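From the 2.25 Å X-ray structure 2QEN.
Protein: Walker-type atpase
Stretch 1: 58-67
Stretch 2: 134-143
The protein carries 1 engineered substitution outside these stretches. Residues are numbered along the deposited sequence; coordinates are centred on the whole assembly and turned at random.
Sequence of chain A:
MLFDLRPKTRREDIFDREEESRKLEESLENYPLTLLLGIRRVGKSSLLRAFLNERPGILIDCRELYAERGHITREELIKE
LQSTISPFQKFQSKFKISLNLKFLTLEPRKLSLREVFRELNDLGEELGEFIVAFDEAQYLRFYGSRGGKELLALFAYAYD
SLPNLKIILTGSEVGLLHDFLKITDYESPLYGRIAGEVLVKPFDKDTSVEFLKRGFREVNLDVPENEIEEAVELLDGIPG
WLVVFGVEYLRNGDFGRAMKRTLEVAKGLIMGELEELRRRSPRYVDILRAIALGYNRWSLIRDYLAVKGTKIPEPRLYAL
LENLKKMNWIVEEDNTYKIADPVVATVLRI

Stretch 1 (58-67) ILIDCRELYA
Stretch 2, residues 134-143: FDEAQYLRFY

Two parallel strands lie side by side and then diverge into different helical forms, so the contact begins as a sheet and ends as side-chain packing. Residues 58-61 are extended, with phi from -130° to -82° and psi from 99° to 148°; Phe134 and Asp135 match them at -108/110 and -84/125. Ile60 pairs with Phe134 and Asp61 with Asp135, each at 4.9 Å between CA atoms. Two hydrogen bonds set the register: Asp135 N gives to Ile60 O at 2.8 Å, and Cys62 N gives to Asp135 O at 3.0 Å. Ile60 O also lies 3.5 Å from Phe134 CA, a CA-H...O contact.

Beyond the bridges the chains part. Stretch 1 turns into a helix at Cys62, and Asp61 (chi1 t) caps its start, Asp61 OD1 accepting from Glu64 N at 3.1 Å. Stretch 2 passes through Glu136 at a left-handed 60/55, then forms a 3-10 segment over 137-141. Cys62 CA and Glu136 CA are already 5.7 Å apart.

On the face shared by Ile60 and Phe134, both chi1 are m. Ile60 CD1 makes an off-centre CH-pi contact with the phenyl ring, 3.7 Å from Phe134 CE2. On the Asp61 and Asp135 face, a water donates to Asp135 OD2 at 2.7 Å and weakly to Asp61 OD2 at 3.4 Å. Leu59 (t, p) starts sideways, yet its tip reaches in, with Leu59 CD1 3.6 Å from Asp135 CB.

Cys62 is the small knob at the junction. Its CA-to-CB bond points toward stretch 2, and chi1 m sends the sulfur into a pocket: Cys62 SG lies 3.8 Å from Phe134 CB, 4.0 Å from Ala137 CA and 3.6 Å from Leu140 CD2, and meets the Phe134 ring at its edge. Cys62 CB comes within 3.3 Å of Glu136 O.

One helical turn later, Tyr66 (chi1 t, chi2 87°) is the large knob, its hollow formed by Tyr139 and Phe142, both chi1 m. Tyr66 CD2 is 3.5 Å from Tyr139 CD1, and Tyr66 CE1 is 3.4 Å from Phe142 CD2, with Tyr66 CE1 over the Phe142 face. Both ring pairs are oblique: centroids 5.0 Å apart with planes at 41° for Tyr139, 4.6 Å and 38° for Phe142.

Tyr139 in turn fits against Arg63, whose CB sits over the ring face, 4.3 Å from the Tyr139 centroid, while Arg63 CD approaches Tyr139 OH at 3.4 Å. Past the strands, the small Cys62 side chain fills the pocket at the junction, and one turn on the large Tyr66 ring fills the hollow formed by Tyr139 and Phe142.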

ATOM      1  N   ILE A  58      -5.307 -14.943   3.765  1.00 29.66           N
ATOM      2  CA  ILE A  58      -4.054 -14.576   4.417  1.00 29.32           C
ATOM      3  C   ILE A  58      -3.430 -13.336   3.777  1.00 29.06           C
ATOM      4  O   ILE A  58      -3.584 -13.086   2.574  1.00 29.14           O
ATOM      5  CB  ILE A  58      -3.023 -15.747   4.425  1.00 29.42           C
ATOM      6  CG1 ILE A  58      -2.840 -16.323   3.015  1.00 28.83           C
ATOM      7  CG2 ILE A  58      -3.436 -16.798   5.440  1.00 28.30           C
ATOM      8  CD1 ILE A  58      -1.904 -17.530   2.953  1.00 29.72           C
ATOM      9  N   LEU A  59      -2.741 -12.554   4.598  1.00 28.79           N
ATOM     10  CA  LEU A  59      -2.074 -11.343   4.134  1.00 28.56           C
ATOM     11  C   LEU A  59      -0.568 -11.519   4.303  1.00 28.09           C
ATOM     12  O   LEU A  59      -0.071 -11.714   5.421  1.00 26.96           O
ATOM     13  CB  LEU A  59      -2.598 -10.096   4.885  1.00 28.60           C
ATOM     14  CG  LEU A  59      -2.078  -8.685   4.546  1.00 28.95           C
ATOM     15  CD1 LEU A  59      -2.083  -8.481   3.066  1.00 30.32           C
ATOM     16  CD2 LEU A  59      -2.948  -7.577   5.197  1.00 29.22           C
ATOM     17  N   ILE A  60       0.145 -11.464   3.179  1.00 27.98           N
ATOM     18  CA  ILE A  60       1.606 -11.536   3.177  1.00 27.90           C
ATOM     19  C   ILE A  60       2.201 -10.147   2.935  1.00 27.72           C
ATOM     20  O   ILE A  60       1.986  -9.554   1.885  1.00 27.48           O
ATOM     21  CB  ILE A  60       2.116 -12.526   2.116  1.00 28.45           C
ATOM     22  CG1 ILE A  60       1.555 -13.927   2.397  1.00 29.62           C
ATOM     23  CG2 ILE A  60       3.664 -12.578   2.105  1.00 28.07           C
ATOM     24  CD1 ILE A  60       1.252 -14.701   1.171  1.00 33.64           C
ATOM     25  N   ASP A  61       2.950  -9.650   3.921  1.00 27.65           N
ATOM     26  CA  ASP A  61       3.635  -8.361   3.844  1.00 27.81           C
ATOM     27  C   ASP A  61       4.968  -8.515   3.088  1.00 27.74           C
ATOM     28  O   ASP A  61       5.980  -8.947   3.652  1.00 26.59           O
ATOM     29  CB  ASP A  61       3.866  -7.788   5.253  1.00 27.98           C
ATOM     30  CG  ASP A  61       4.252  -6.300   5.233  1.00 30.50           C
ATOM     31  OD1 ASP A  61       4.891  -5.839   4.257  1.00 33.09           O
ATOM     32  OD2 ASP A  61       3.912  -5.583   6.200  1.00 33.24           O
ATOM     33  N   CYS A  62       4.928  -8.161   1.802  1.00 27.73           N
ATOM     34  CA  CYS A  62       6.063  -8.286   0.890  1.00 27.93           C
ATOM     35  C   CYS A  62       7.194  -7.308   1.209  1.00 28.20           C
ATOM     36  O   CYS A  62       8.367  -7.621   0.986  1.00 27.95           O
ATOM     37  CB  CYS A  62       5.594  -8.111  -0.558  1.00 27.50           C
ATOM     38  SG  CYS A  62       4.342  -9.332  -1.048  1.00 28.82           S
ATOM     39  N   ARG A  63       6.848  -6.128   1.728  1.00 28.77           N
ATOM     40  CA  ARG A  63       7.862  -5.167   2.146  1.00 30.11           C
ATOM     41  C   ARG A  63       8.671  -5.689   3.345  1.00 30.38           C
ATOM     42  O   ARG A  63       9.909  -5.637   3.337  1.00 30.68           O
ATOM     43  CB  ARG A  63       7.235  -3.791   2.434  1.00 30.36           C
ATOM     44  CG  ARG A  63       8.224  -2.773   2.999  1.00 32.74           C
ATOM     45  CD  ARG A  63       8.005  -1.422   2.369  1.00 37.37           C
ATOM     46  NE  ARG A  63       8.540  -0.306   3.150  1.00 42.13           N
ATOM     47  CZ  ARG A  63       9.814   0.094   3.161  1.00 41.62           C
ATOM     48  NH1 ARG A  63      10.746  -0.551   2.462  1.00 40.39           N
ATOM     49  NH2 ARG A  63      10.152   1.139   3.904  1.00 40.70           N
ATOM     50  N   GLU A  64       7.971  -6.202   4.357  1.00 30.55           N
ATOM     51  CA  GLU A  64       8.596  -6.865   5.507  1.00 31.64           C
ATOM     52  C   GLU A  64       9.458  -8.079   5.095  1.00 30.86           C
ATOM     53  O   GLU A  64      10.448  -8.375   5.762  1.00 30.98           O
ATOM     54  CB  GLU A  64       7.515  -7.257   6.536  1.00 31.62           C
ATOM     55  CG  GLU A  64       7.998  -8.023   7.775  1.00 34.39           C
ATOM     56  CD  GLU A  64       6.857  -8.684   8.589  1.00 35.27           C
ATOM     57  OE1 GLU A  64       5.685  -8.710   8.125  1.00 40.31           O
ATOM     58  OE2 GLU A  64       7.144  -9.195   9.701  1.00 40.24           O
ATOM     59  N   LEU A  65       9.100  -8.769   4.005  1.00 29.94           N
ATOM     60  CA  LEU A  65       9.916  -9.889   3.507  1.00 29.85           C
ATOM     61  C   LEU A  65      11.208  -9.406   2.844  1.00 29.80           C
ATOM     62  O   LEU A  65      12.247 -10.044   2.932  1.00 29.22           O
ATOM     63  CB  LEU A  65       9.131 -10.767   2.516  1.00 29.45           C
ATOM     64  CG  LEU A  65       8.184 -11.854   3.034  1.00 29.17           C
ATOM     65  CD1 LEU A  65       7.327 -12.402   1.901  1.00 28.23           C
ATOM     66  CD2 LEU A  65       8.936 -12.988   3.717  1.00 28.67           C
ATOM     67  N   TYR A  66      11.110  -8.277   2.158  1.00 30.26           N
ATOM     68  CA  TYR A  66      12.234  -7.674   1.459  1.00 30.81           C
ATOM     69  C   TYR A  66      13.196  -6.952   2.419  1.00 31.11           C
ATOM     70  O   TYR A  66      14.412  -7.037   2.260  1.00 31.00           O
ATOM     71  CB  TYR A  66      11.675  -6.709   0.408  1.00 30.78           C
ATOM     72  CG  TYR A  66      12.626  -5.645  -0.084  1.00 31.14           C
ATOM     73  CD1 TYR A  66      13.498  -5.899  -1.148  1.00 30.50           C
ATOM     74  CD2 TYR A  66      12.639  -4.373   0.496  1.00 31.15           C
ATOM     75  CE1 TYR A  66      14.370  -4.909  -1.614  1.00 30.48           C
ATOM     76  CE2 TYR A  66      13.510  -3.373   0.039  1.00 30.88           C
ATOM     77  CZ  TYR A  66      14.364  -3.653  -1.017  1.00 30.59           C
ATOM     78  OH  TYR A  66      15.210  -2.680  -1.475  1.00 30.90           O
ATOM     79  N   ALA A  67      12.630  -6.259   3.412  1.00 31.58           N
ATOM     80  CA  ALA A  67      13.361  -5.384   4.344  1.00 32.05           C
ATOM     81  C   ALA A  67      14.738  -5.856   4.830  1.00 32.54           C
ATOM     82  O   ALA A  67      15.719  -5.105   4.738  1.00 32.49           O
ATOM     83  CB  ALA A  67      12.473  -5.031   5.549  1.00 32.05           C
ATOM     84  N   PHE A 134      -1.155 -10.277  -1.216  1.00 29.56           N
ATOM     85  CA  PHE A 134       0.220  -9.817  -1.159  1.00 29.40           C
ATOM     86  C   PHE A 134       0.223  -8.290  -0.992  1.00 29.15           C
ATOM     87  O   PHE A 134      -0.140  -7.546  -1.901  1.00 28.23           O
ATOM     88  CB  PHE A 134       0.974 -10.244  -2.426  1.00 29.41           C
ATOM     89  CG  PHE A 134       1.159 -11.741  -2.562  1.00 31.47           C
ATOM     90  CD1 PHE A 134       0.191 -12.526  -3.190  1.00 32.06           C
ATOM     91  CD2 PHE A 134       2.304 -12.365  -2.070  1.00 33.59           C
ATOM     92  CE1 PHE A 134       0.347 -13.900  -3.322  1.00 32.45           C
ATOM     93  CE2 PHE A 134       2.483 -13.763  -2.202  1.00 34.06           C
ATOM     94  CZ  PHE A 134       1.504 -14.526  -2.828  1.00 33.12           C
ATOM     95  N   ASP A 135       0.622  -7.832   0.186  1.00 29.37           N
ATOM     96  CA  ASP A 135       0.654  -6.408   0.474  1.00 29.77           C
ATOM     97  C   ASP A 135       1.950  -5.820  -0.031  1.00 29.34           C
ATOM     98  O   ASP A 135       3.025  -6.304   0.316  1.00 29.60           O
ATOM     99  CB  ASP A 135       0.503  -6.153   1.982  1.00 30.39           C
ATOM    100  CG  ASP A 135      -0.314  -4.899   2.284  1.00 32.74           C
ATOM    101  OD1 ASP A 135      -0.645  -4.116   1.336  1.00 33.22           O
ATOM    102  OD2 ASP A 135      -0.648  -4.713   3.475  1.00 35.72           O
ATOM    103  N   GLU A 136       1.837  -4.794  -0.875  1.00 29.19           N
ATOM    104  CA  GLU A 136       2.986  -4.151  -1.532  1.00 28.38           C
ATOM    105  C   GLU A 136       3.749  -5.169  -2.385  1.00 27.40           C
ATOM    106  O   GLU A 136       4.978  -5.336  -2.264  1.00 27.25           O
ATOM    107  CB  GLU A 136       3.910  -3.439  -0.521  1.00 28.83           C
ATOM    108  CG  GLU A 136       3.250  -2.368   0.377  1.00 29.67           C
ATOM    109  CD  GLU A 136       2.783  -1.107  -0.354  1.00 31.79           C
ATOM    110  OE1 GLU A 136       3.189  -0.872  -1.516  1.00 33.25           O
ATOM    111  OE2 GLU A 136       1.997  -0.331   0.248  1.00 32.72           O
ATOM    112  N   ALA A 137       3.002  -5.796  -3.286  1.00 26.24           N
ATOM    113  CA  ALA A 137       3.470  -6.900  -4.111  1.00 25.37           C
ATOM    114  C   ALA A 137       4.560  -6.511  -5.126  1.00 25.14           C
ATOM    115  O   ALA A 137       5.215  -7.380  -5.709  1.00 24.34           O
ATOM    116  CB  ALA A 137       2.275  -7.559  -4.810  1.00 24.81           C
ATOM    117  N   GLN A 138       4.777  -5.211  -5.319  1.00 25.21           N
ATOM    118  CA  GLN A 138       5.856  -4.760  -6.205  1.00 25.34           C
ATOM    119  C   GLN A 138       7.237  -5.172  -5.673  1.00 26.01           C
ATOM    120  O   GLN A 138       8.206  -5.237  -6.442  1.00 26.54           O
ATOM    121  CB  GLN A 138       5.783  -3.244  -6.484  1.00 25.13           C
ATOM    122  CG  GLN A 138       6.155  -2.345  -5.314  1.00 24.43           C
ATOM    123  CD  GLN A 138       4.977  -2.017  -4.405  1.00 23.89           C
ATOM    124  OE1 GLN A 138       3.897  -2.592  -4.526  1.00 23.90           O
ATOM    125  NE2 GLN A 138       5.188  -1.084  -3.489  1.00 22.53           N
ATOM    126  N   TYR A 139       7.328  -5.454  -4.369  1.00 25.92           N
ATOM    127  CA  TYR A 139       8.581  -5.931  -3.789  1.00 26.37           C
ATOM    128  C   TYR A 139       8.907  -7.377  -4.151  1.00 26.21           C
ATOM    129  O   TYR A 139       9.995  -7.858  -3.860  1.00 26.06           O
ATOM    130  CB  TYR A 139       8.606  -5.748  -2.270  1.00 27.38           C
ATOM    131  CG  TYR A 139       8.752  -4.302  -1.839  1.00 27.43           C
ATOM    132  CD1 TYR A 139      10.001  -3.712  -1.740  1.00 28.85           C
ATOM    133  CD2 TYR A 139       7.633  -3.538  -1.528  1.00 29.22           C
ATOM    134  CE1 TYR A 139      10.145  -2.371  -1.340  1.00 29.83           C
ATOM    135  CE2 TYR A 139       7.757  -2.202  -1.125  1.00 30.37           C
ATOM    136  CZ  TYR A 139       9.017  -1.632  -1.028  1.00 28.82           C
ATOM    137  OH  TYR A 139       9.146  -0.317  -0.651  1.00 30.98           O
ATOM    138  N   LEU A 140       7.972  -8.057  -4.794  1.00 26.28           N
ATOM    139  CA  LEU A 140       8.201  -9.432  -5.235  1.00 27.18           C
ATOM    140  C   LEU A 140       9.143  -9.482  -6.435  1.00 26.86           C
ATOM    141  O   LEU A 140       9.612 -10.557  -6.806  1.00 27.80           O
ATOM    142  CB  LEU A 140       6.877 -10.156  -5.525  1.00 26.70           C
ATOM    143  CG  LEU A 140       5.940 -10.354  -4.315  1.00 28.27           C
ATOM    144  CD1 LEU A 140       4.581 -10.980  -4.742  1.00 27.45           C
ATOM    145  CD2 LEU A 140       6.596 -11.176  -3.171  1.00 28.07           C
ATOM    146  N   ARG A 141       9.440  -8.318  -7.014  1.00 26.79           N
ATOM    147  CA  ARG A 141      10.464  -8.207  -8.057  1.00 26.71           C
ATOM    148  C   ARG A 141      11.854  -8.492  -7.486  1.00 26.75           C
ATOM    149  O   ARG A 141      12.793  -8.767  -8.228  1.00 26.96           O
ATOM    150  CB  ARG A 141      10.402  -6.844  -8.778  1.00 26.67           C
ATOM    151  CG  ARG A 141      10.936  -5.632  -8.016  1.00 26.03           C
ATOM    152  CD  ARG A 141      10.672  -4.357  -8.813  1.00 26.58           C
ATOM    153  NE  ARG A 141      11.333  -3.158  -8.280  1.00 25.54           N
ATOM    154  CZ  ARG A 141      10.875  -2.418  -7.265  1.00 27.07           C
ATOM    155  NH1 ARG A 141       9.751  -2.761  -6.634  1.00 25.63           N
ATOM    156  NH2 ARG A 141      11.546  -1.332  -6.868  1.00 25.18           N
ATOM    157  N   PHE A 142      11.958  -8.458  -6.159  1.00 27.06           N
ATOM    158  CA  PHE A 142      13.202  -8.791  -5.454  1.00 27.96           C
ATOM    159  C   PHE A 142      13.209 -10.251  -4.952  1.00 28.44           C
ATOM    160  O   PHE A 142      14.037 -10.640  -4.124  1.00 28.39           O
ATOM    161  CB  PHE A 142      13.438  -7.814  -4.305  1.00 27.23           C
ATOM    162  CG  PHE A 142      13.612  -6.387  -4.751  1.00 28.06           C
ATOM    163  CD1 PHE A 142      14.787  -5.973  -5.390  1.00 28.32           C
ATOM    164  CD2 PHE A 142      12.611  -5.452  -4.524  1.00 28.10           C
ATOM    165  CE1 PHE A 142      14.959  -4.644  -5.804  1.00 28.31           C
ATOM    166  CE2 PHE A 142      12.771  -4.116  -4.918  1.00 30.06           C
ATOM    167  CZ  PHE A 142      13.954  -3.712  -5.570  1.00 28.56           C
ATOM    168  N   TYR A 143      12.267 -11.040  -5.461  1.00 28.98           N
ATOM    169  CA  TYR A 143      12.216 -12.472  -5.206  1.00 29.68           C
ATOM    170  C   TYR A 143      13.103 -13.226  -6.202  1.00 30.28           C
ATOM    171  O   TYR A 143      13.070 -12.948  -7.408  1.00 30.25           O
ATOM    172  CB  TYR A 143      10.771 -12.952  -5.315  1.00 29.56           C
ATOM    173  CG  TYR A 143      10.584 -14.436  -5.151  1.00 30.34           C
ATOM    174  CD1 TYR A 143      10.744 -15.311  -6.236  1.00 30.11           C
ATOM    175  CD2 TYR A 143      10.225 -14.972  -3.919  1.00 30.14           C
ATOM    176  CE1 TYR A 143      10.567 -16.683  -6.081  1.00 30.63           C
ATOM    177  CE2 TYR A 143      10.039 -16.333  -3.757  1.00 30.27           C
ATOM    178  CZ  TYR A 143      10.209 -17.183  -4.836  1.00 30.32           C
ATOM    179  OH  TYR A 143      10.015 -18.530  -4.654  1.00 31.39           O
TER
HETATM  180  O   HOH W   1       0.621  -5.961   5.520  1.00 43.99           O